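Local coordinates for protein peroxinectin A (Dictyostelium discoideum, PDB 6ERC) that uses hydrogen peroxide to oxidise phenolic donors and halides such as iodide, as a secreted haem peroxidase with antibacterial activity, at residues P41-S52 / D378-D389. Sequence-based numbering, arbitrary orientation.
Sequences PNITNQPSRAIS and DLASRNLQRNRD. With HEM (protoporphyrin IX containing Fe), chain F; NAG (2-acetamido-2-deoxy-beta-D-glucopyranose), chain C.
Pro41 starts the contact with its ring, CG lying 3.3 Å from the carbonyl O of Arg388. Two residues on, Ile43 runs across the Arg388 side chain at about a right angle: CD1 packs on the CB and CG methylenes, and CG2 sits over one face of the guanidinium, offset toward its rim. Arg388 is straight from CG to NE, which carries its head past Ile43 to the carbonyl of Gln46. There NH1 (2.7 Å) and NH2 (2.9 Å) grip the single atom Gln46 O, close to the guanidinium plane; NH2 also bridges to Asp434. A leucine in place of Arg388 would probably leave Gln46 O without both donors and Asp434 without this countercharge, setting the turn before helix 48-56 free to shift. In the α-helical animal haem peroxidase fold, helix 379-390 carries haem-binding residues on its far side: Arg382 and Arg386 hold one propionate, while residues 48-52, the first turn of helix 48-56, cross residues 379-389 on the opposite face at 130°. Ser48 is the knob at this crossing, set among Ser381, Leu384, Gln385 and Arg388, and its OG donates to an in-plane lone pair of Gln385 OE1. Arg49 bends at chi2 (55°) and brings NH1 to 2.5 Å from Asp378 OD2, a salt bridge entering from above the carboxylate plane. Ile51 CG1 flanks Arg388 NH2. Ser52 OG takes the syn lone pair of Asp378 OD2, to which Ser381 OG donates as well.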
loop_
_atom_site.group_PDB
_atom_site.type_symbol
_atom_site.label_atom_id
_atom_site.label_comp_id
_atom_site.label_asym_id
_atom_site.label_seq_id
_atom_site.Cartn_x
_atom_site.Cartn_y
_atom_site.Cartn_z
ATOM N N PRO A 41 -8.618 -9.510 -21.258
ATOM C CA PRO A 41 -7.625 -8.842 -22.108
ATOM C C PRO A 41 -6.968 -9.828 -23.061
ATOM O O PRO A 41 -6.737 -10.990 -22.719
ATOM C CB PRO A 41 -6.611 -8.275 -21.108
ATOM C CG PRO A 41 -7.297 -8.296 -19.792
ATOM C CD PRO A 41 -8.253 -9.439 -19.836
ATOM N N ASN A 42 -6.665 -9.353 -24.265
ATOM C CA ASN A 42 -6.004 -10.179 -25.274
ATOM C C ASN A 42 -4.521 -10.246 -24.936
ATOM O O ASN A 42 -3.753 -9.344 -25.275
ATOM C CB ASN A 42 -6.232 -9.610 -26.670
ATOM C CG ASN A 42 -5.556 -10.431 -27.751
ATOM O OD1 ASN A 42 -5.300 -11.623 -27.574
ATOM N ND2 ASN A 42 -5.259 -9.795 -28.878
ATOM N N ILE A 43 -4.115 -11.314 -24.255
ATOM C CA ILE A 43 -2.738 -11.493 -23.806
ATOM C C ILE A 43 -2.124 -12.620 -24.622
ATOM O O ILE A 43 -2.668 -13.730 -24.668
ATOM C CB ILE A 43 -2.665 -11.805 -22.302
ATOM C CG1 ILE A 43 -3.395 -10.732 -21.488
ATOM C CG2 ILE A 43 -1.212 -11.931 -21.850
ATOM C CD1 ILE A 43 -2.830 -9.337 -21.636
ATOM N N THR A 44 -0.990 -12.338 -25.265
ATOM C CA THR A 44 -0.245 -13.365 -25.983
ATOM C C THR A 44 0.853 -13.996 -25.137
ATOM O O THR A 44 1.310 -15.097 -25.467
ATOM C CB THR A 44 0.378 -12.787 -27.261
ATOM O OG1 THR A 44 1.240 -11.693 -26.926
ATOM C CG2 THR A 44 -0.701 -12.305 -28.219
ATOM N N ASN A 45 1.286 -13.328 -24.069
ATOM C CA ASN A 45 2.276 -13.890 -23.162
ATOM C C ASN A 45 1.668 -15.045 -22.368
ATOM O O ASN A 45 0.479 -15.358 -22.478
ATOM C CB ASN A 45 2.807 -12.812 -22.219
ATOM C CG ASN A 45 3.880 -11.956 -22.854
ATOM O OD1 ASN A 45 4.709 -12.446 -23.614
ATOM N ND2 ASN A 45 3.877 -10.670 -22.533
ATOM N N GLN A 46 2.497 -15.682 -21.549
ATOM C CA GLN A 46 2.023 -16.793 -20.742
ATOM C C GLN A 46 1.057 -16.292 -19.669
ATOM O O GLN A 46 1.116 -15.127 -19.266
ATOM C CB GLN A 46 3.195 -17.516 -20.087
ATOM C CG GLN A 46 4.242 -18.004 -21.074
ATOM C CD GLN A 46 5.103 -19.113 -20.514
ATOM O OE1 GLN A 46 4.605 -20.176 -20.144
ATOM N NE2 GLN A 46 6.406 -18.873 -20.449
ATOM N N PRO A 47 0.155 -17.151 -19.191
ATOM C CA PRO A 47 -0.782 -16.724 -18.144
ATOM C C PRO A 47 -0.056 -16.275 -16.883
ATOM O O PRO A 47 1.129 -16.548 -16.679
ATOM C CB PRO A 47 -1.626 -17.977 -17.883
ATOM C CG PRO A 47 -1.473 -18.805 -19.109
ATOM C CD PRO A 47 -0.091 -18.538 -19.614
ATOM N N SER A 48 -0.803 -15.580 -16.019
ATOM C CA SER A 48 -0.210 -14.984 -14.822
ATOM C C SER A 48 0.426 -16.046 -13.930
ATOM O O SER A 48 1.574 -15.900 -13.495
ATOM C CB SER A 48 -1.272 -14.199 -14.050
ATOM O OG SER A 48 -1.844 -13.186 -14.858
ATOM N N ARG A 49 -0.305 -17.127 -13.649
ATOM C CA ARG A 49 0.212 -18.144 -12.738
ATOM C C ARG A 49 1.463 -18.814 -13.293
ATOM O O ARG A 49 2.315 -19.271 -12.522
ATOM C CB ARG A 49 -0.872 -19.183 -12.448
ATOM C CG ARG A 49 -0.419 -20.353 -11.580
ATOM C CD ARG A 49 0.193 -19.907 -10.259
ATOM N NE ARG A 49 0.565 -21.054 -9.434
ATOM C CZ ARG A 49 1.291 -20.984 -8.321
ATOM N NH1 ARG A 49 1.743 -19.816 -7.880
ATOM N NH2 ARG A 49 1.572 -22.091 -7.648
ATOM N N ALA A 50 1.592 -18.888 -14.619
ATOM C CA ALA A 50 2.815 -19.422 -15.208
ATOM C C ALA A 50 3.984 -18.474 -14.970
ATOM O O ALA A 50 5.049 -18.891 -14.501
ATOM C CB ALA A 50 2.612 -19.673 -16.703
ATOM N N ILE A 51 3.800 -17.189 -15.282
ATOM C CA ILE A 51 4.843 -16.206 -15.010
ATOM C C ILE A 51 5.210 -16.217 -13.534
ATOM O O ILE A 51 6.377 -16.016 -13.173
ATOM C CB ILE A 51 4.392 -14.802 -15.462
ATOM C CG1 ILE A 51 4.092 -14.775 -16.965
ATOM C CG2 ILE A 51 5.449 -13.764 -15.113
ATOM C CD1 ILE A 51 5.298 -15.010 -17.861
ATOM N N SER A 52 4.230 -16.447 -12.658
ATOM C CA SER A 52 4.511 -16.517 -11.228
ATOM C C SER A 52 5.456 -17.669 -10.915
ATOM O O SER A 52 6.451 -17.497 -10.202
ATOM C CB SER A 52 3.204 -16.664 -10.447
ATOM O OG SER A 52 3.445 -16.766 -9.056
ATOM N N ASP A 378 -2.559 -16.368 -5.006
ATOM C CA ASP A 378 -1.180 -16.102 -5.400
ATOM C C ASP A 378 -1.064 -14.605 -5.640
ATOM O O ASP A 378 -1.628 -14.083 -6.606
ATOM C CB ASP A 378 -0.801 -16.901 -6.651
ATOM C CG ASP A 378 0.628 -16.648 -7.106
ATOM O OD1 ASP A 378 1.296 -15.746 -6.560
ATOM O OD2 ASP A 378 1.087 -17.365 -8.021
ATOM N N LEU A 379 -0.342 -13.915 -4.758
ATOM C CA LEU A 379 -0.252 -12.465 -4.868
ATOM C C LEU A 379 0.562 -12.043 -6.085
ATOM O O LEU A 379 0.255 -11.022 -6.710
ATOM C CB LEU A 379 0.347 -11.885 -3.588
ATOM C CG LEU A 379 0.362 -10.362 -3.461
ATOM C CD1 LEU A 379 -1.002 -9.750 -3.763
ATOM C CD2 LEU A 379 0.802 -9.980 -2.061
ATOM N N ALA A 380 1.595 -12.806 -6.437
ATOM C CA ALA A 380 2.324 -12.534 -7.670
ATOM C C ALA A 380 1.395 -12.621 -8.876
ATOM O O ALA A 380 1.401 -11.741 -9.743
ATOM C CB ALA A 380 3.490 -13.510 -7.814
ATOM N N SER A 381 0.581 -13.678 -8.942
ATOM C CA SER A 381 -0.360 -13.821 -10.048
ATOM C C SER A 381 -1.385 -12.695 -10.050
ATOM O O SER A 381 -1.704 -12.137 -11.108
ATOM C CB SER A 381 -1.061 -15.177 -9.972
ATOM O OG SER A 381 -0.128 -16.238 -10.031
ATOM N N ARG A 382 -1.919 -12.348 -8.876
ATOM C CA ARG A 382 -2.895 -11.266 -8.802
ATOM C C ARG A 382 -2.318 -9.967 -9.349
ATOM O O ARG A 382 -3.020 -9.199 -10.015
ATOM C CB ARG A 382 -3.369 -11.080 -7.360
ATOM C CG ARG A 382 -4.271 -12.203 -6.860
ATOM C CD ARG A 382 -4.981 -11.836 -5.559
ATOM N NE ARG A 382 -6.074 -10.886 -5.768
ATOM C CZ ARG A 382 -7.289 -11.218 -6.202
ATOM N NH1 ARG A 382 -7.577 -12.484 -6.485
ATOM N NH2 ARG A 382 -8.220 -10.283 -6.360
ATOM N N ASN A 383 -1.037 -9.709 -9.089
ATOM C CA ASN A 383 -0.412 -8.497 -9.607
ATOM C C ASN A 383 -0.322 -8.537 -11.126
ATOM O O ASN A 383 -0.687 -7.569 -11.804
ATOM C CB ASN A 383 0.970 -8.314 -8.984
ATOM C CG ASN A 383 0.909 -8.112 -7.481
ATOM O OD1 ASN A 383 -0.034 -7.517 -6.961
ATOM N ND2 ASN A 383 1.914 -8.612 -6.775
ATOM N N LEU A 384 0.161 -9.651 -11.683
ATOM C CA LEU A 384 0.229 -9.789 -13.135
ATOM C C LEU A 384 -1.144 -9.604 -13.764
ATOM O O LEU A 384 -1.293 -8.880 -14.755
ATOM C CB LEU A 384 0.811 -11.153 -13.505
ATOM C CG LEU A 384 2.331 -11.247 -13.660
ATOM C CD1 LEU A 384 2.821 -10.409 -14.835
ATOM C CD2 LEU A 384 3.042 -10.839 -12.384
ATOM N N GLN A 385 -2.164 -10.249 -13.199
ATOM C CA GLN A 385 -3.525 -10.049 -13.686
ATOM C C GLN A 385 -3.905 -8.575 -13.661
ATOM O O GLN A 385 -4.423 -8.039 -14.648
ATOM C CB GLN A 385 -4.504 -10.859 -12.842
ATOM C CG GLN A 385 -4.386 -12.346 -13.033
ATOM C CD GLN A 385 -5.027 -12.822 -14.320
ATOM O OE1 GLN A 385 -4.349 -13.334 -15.209
ATOM N NE2 GLN A 385 -6.340 -12.659 -14.424
ATOM N N ARG A 386 -3.656 -7.904 -12.530
ATOM C CA ARG A 386 -4.070 -6.513 -12.380
ATOM C C ARG A 386 -3.393 -5.622 -13.413
ATOM O O ARG A 386 -4.031 -4.733 -13.989
ATOM C CB ARG A 386 -3.761 -6.029 -10.960
ATOM C CG ARG A 386 -4.457 -4.731 -10.559
ATOM C CD ARG A 386 -5.953 -4.919 -10.363
ATOM N NE ARG A 386 -6.263 -5.963 -9.390
ATOM C CZ ARG A 386 -7.493 -6.389 -9.117
ATOM N NH1 ARG A 386 -8.539 -5.863 -9.741
ATOM N NH2 ARG A 386 -7.681 -7.347 -8.220
ATOM N N ASN A 387 -2.100 -5.842 -13.661
ATOM C CA ASN A 387 -1.412 -5.086 -14.702
ATOM C C ASN A 387 -2.031 -5.355 -16.068
ATOM O O ASN A 387 -2.243 -4.426 -16.857
ATOM C CB ASN A 387 0.077 -5.434 -14.710
ATOM C CG ASN A 387 0.812 -4.892 -13.501
ATOM O OD1 ASN A 387 1.312 -3.769 -13.517
ATOM N ND2 ASN A 387 0.888 -5.695 -12.448
ATOM N N ARG A 388 -2.326 -6.623 -16.364
ATOM C CA ARG A 388 -2.961 -6.965 -17.631
ATOM C C ARG A 388 -4.421 -6.538 -17.652
ATOM O O ARG A 388 -4.965 -6.235 -18.722
ATOM C CB ARG A 388 -2.829 -8.466 -17.881
ATOM C CG ARG A 388 -1.389 -8.921 -18.040
ATOM C CD ARG A 388 -1.256 -10.428 -17.994
ATOM N NE ARG A 388 0.130 -10.849 -18.167
ATOM C CZ ARG A 388 0.519 -12.113 -18.302
ATOM N NH1 ARG A 388 -0.376 -13.092 -18.285
ATOM N NH2 ARG A 388 1.805 -12.399 -18.457
ATOM N N ASP A 389 -5.068 -6.508 -16.484
ATOM C CA ASP A 389 -6.419 -5.965 -16.383
ATOM C C ASP A 389 -6.431 -4.477 -16.713
ATOM O O ASP A 389 -7.292 -4.000 -17.461
ATOM C CB ASP A 389 -6.964 -6.219 -14.976
ATOM C CG ASP A 389 -8.346 -5.625 -14.757
ATOM O OD1 ASP A 389 -8.916 -5.041 -15.701
ATOM O OD2 ASP A 389 -8.865 -5.749 -13.629
HETATM C CHA HEM F . -2.282 -4.412 -3.289
HETATM C CHB HEM F . -1.585 -7.815 0.074
HETATM C CHC HEM F . 2.467 -5.539 1.509
HETATM C CHD HEM F . 1.883 -2.275 -2.022
HETATM C C1A HEM F . -2.406 -5.559 -2.545
HETATM C C2A HEM F . -3.379 -6.602 -2.759
HETATM C C3A HEM F . -3.192 -7.549 -1.835
HETATM C C4A HEM F . -2.090 -7.128 -0.999
HETATM C CMA HEM F . -3.996 -8.856 -1.664
HETATM C CAA HEM F . -4.426 -6.593 -3.884
HETATM C CBA HEM F . -4.049 -7.711 -4.845
HETATM C CGA HEM F . -4.628 -7.434 -6.208
HETATM O O1A HEM F . -4.242 -6.415 -6.837
HETATM O O2A HEM F . -5.472 -8.240 -6.673
HETATM C C1B HEM F . -0.443 -7.476 0.758
HETATM C C2B HEM F . 0.088 -8.199 1.887
HETATM C C3B HEM F . 1.205 -7.574 2.293
HETATM C C4B HEM F . 1.417 -6.432 1.425
HETATM C CMB HEM F . -0.592 -9.459 2.460
HETATM C CAB HEM F . 2.168 -7.927 3.450
HETATM C CBB HEM F . 2.035 -9.022 4.206
HETATM C C1C HEM F . 2.676 -4.460 0.677
HETATM C C2C HEM F . 3.784 -3.522 0.742
HETATM C C3C HEM F . 3.616 -2.613 -0.243
HETATM C C4C HEM F . 2.400 -2.961 -0.945
HETATM C CMC HEM F . 4.903 -3.656 1.796
HETATM C CAC HEM F . 4.446 -1.380 -0.689
HETATM C CBC HEM F . 5.571 -0.945 -0.119
HETATM C C1D HEM F . 0.686 -2.544 -2.640
HETATM C C2D HEM F . 0.061 -1.738 -3.664
HETATM C C3D HEM F . -1.079 -2.340 -4.014
HETATM C C4D HEM F . -1.229 -3.532 -3.216
HETATM C CMD HEM F . 0.655 -0.439 -4.246
HETATM C CAD HEM F . -2.115 -1.868 -5.049
HETATM C CBD HEM F . -2.937 -0.796 -4.339
HETATM C CGD HEM F . -4.374 -0.815 -4.801
HETATM O O1D HEM F . -5.168 -1.617 -4.246
HETATM O O2D HEM F . -4.741 -0.032 -5.714
HETATM N NA HEM F . -1.635 -5.911 -1.460
HETATM N NB HEM F . 0.389 -6.404 0.501
HETATM N NC HEM F . 1.854 -4.083 -0.363
HETATM N ND HEM F . -0.130 -3.629 -2.391
HETATM FE FE HEM F . 0.098 -4.966 -0.928
HETATM C C1 NAG C . -4.599 -10.191 -29.978
HETATM C C2 NAG C . -5.548 -9.931 -31.146
HETATM C C3 NAG C . -4.914 -10.391 -32.459
HETATM C C4 NAG C . -3.532 -9.776 -32.634
HETATM C C5 NAG C . -2.672 -10.046 -31.402
HETATM C C6 NAG C . -1.326 -9.360 -31.456
HETATM C C7 NAG C . -7.956 -9.941 -30.657
HETATM C C8 NAG C . -9.179 -10.791 -30.475
HETATM N N2 NAG C . -6.823 -10.595 -30.934
HETATM O O3 NAG C . -5.751 -10.013 -33.549
HETATM O O4 NAG C . -2.897 -10.325 -33.784
HETATM O O5 NAG C . -3.339 -9.556 -30.228
HETATM O O6 NAG C . -0.814 -9.109 -30.152
HETATM O O7 NAG C . -7.994 -8.716 -30.562
#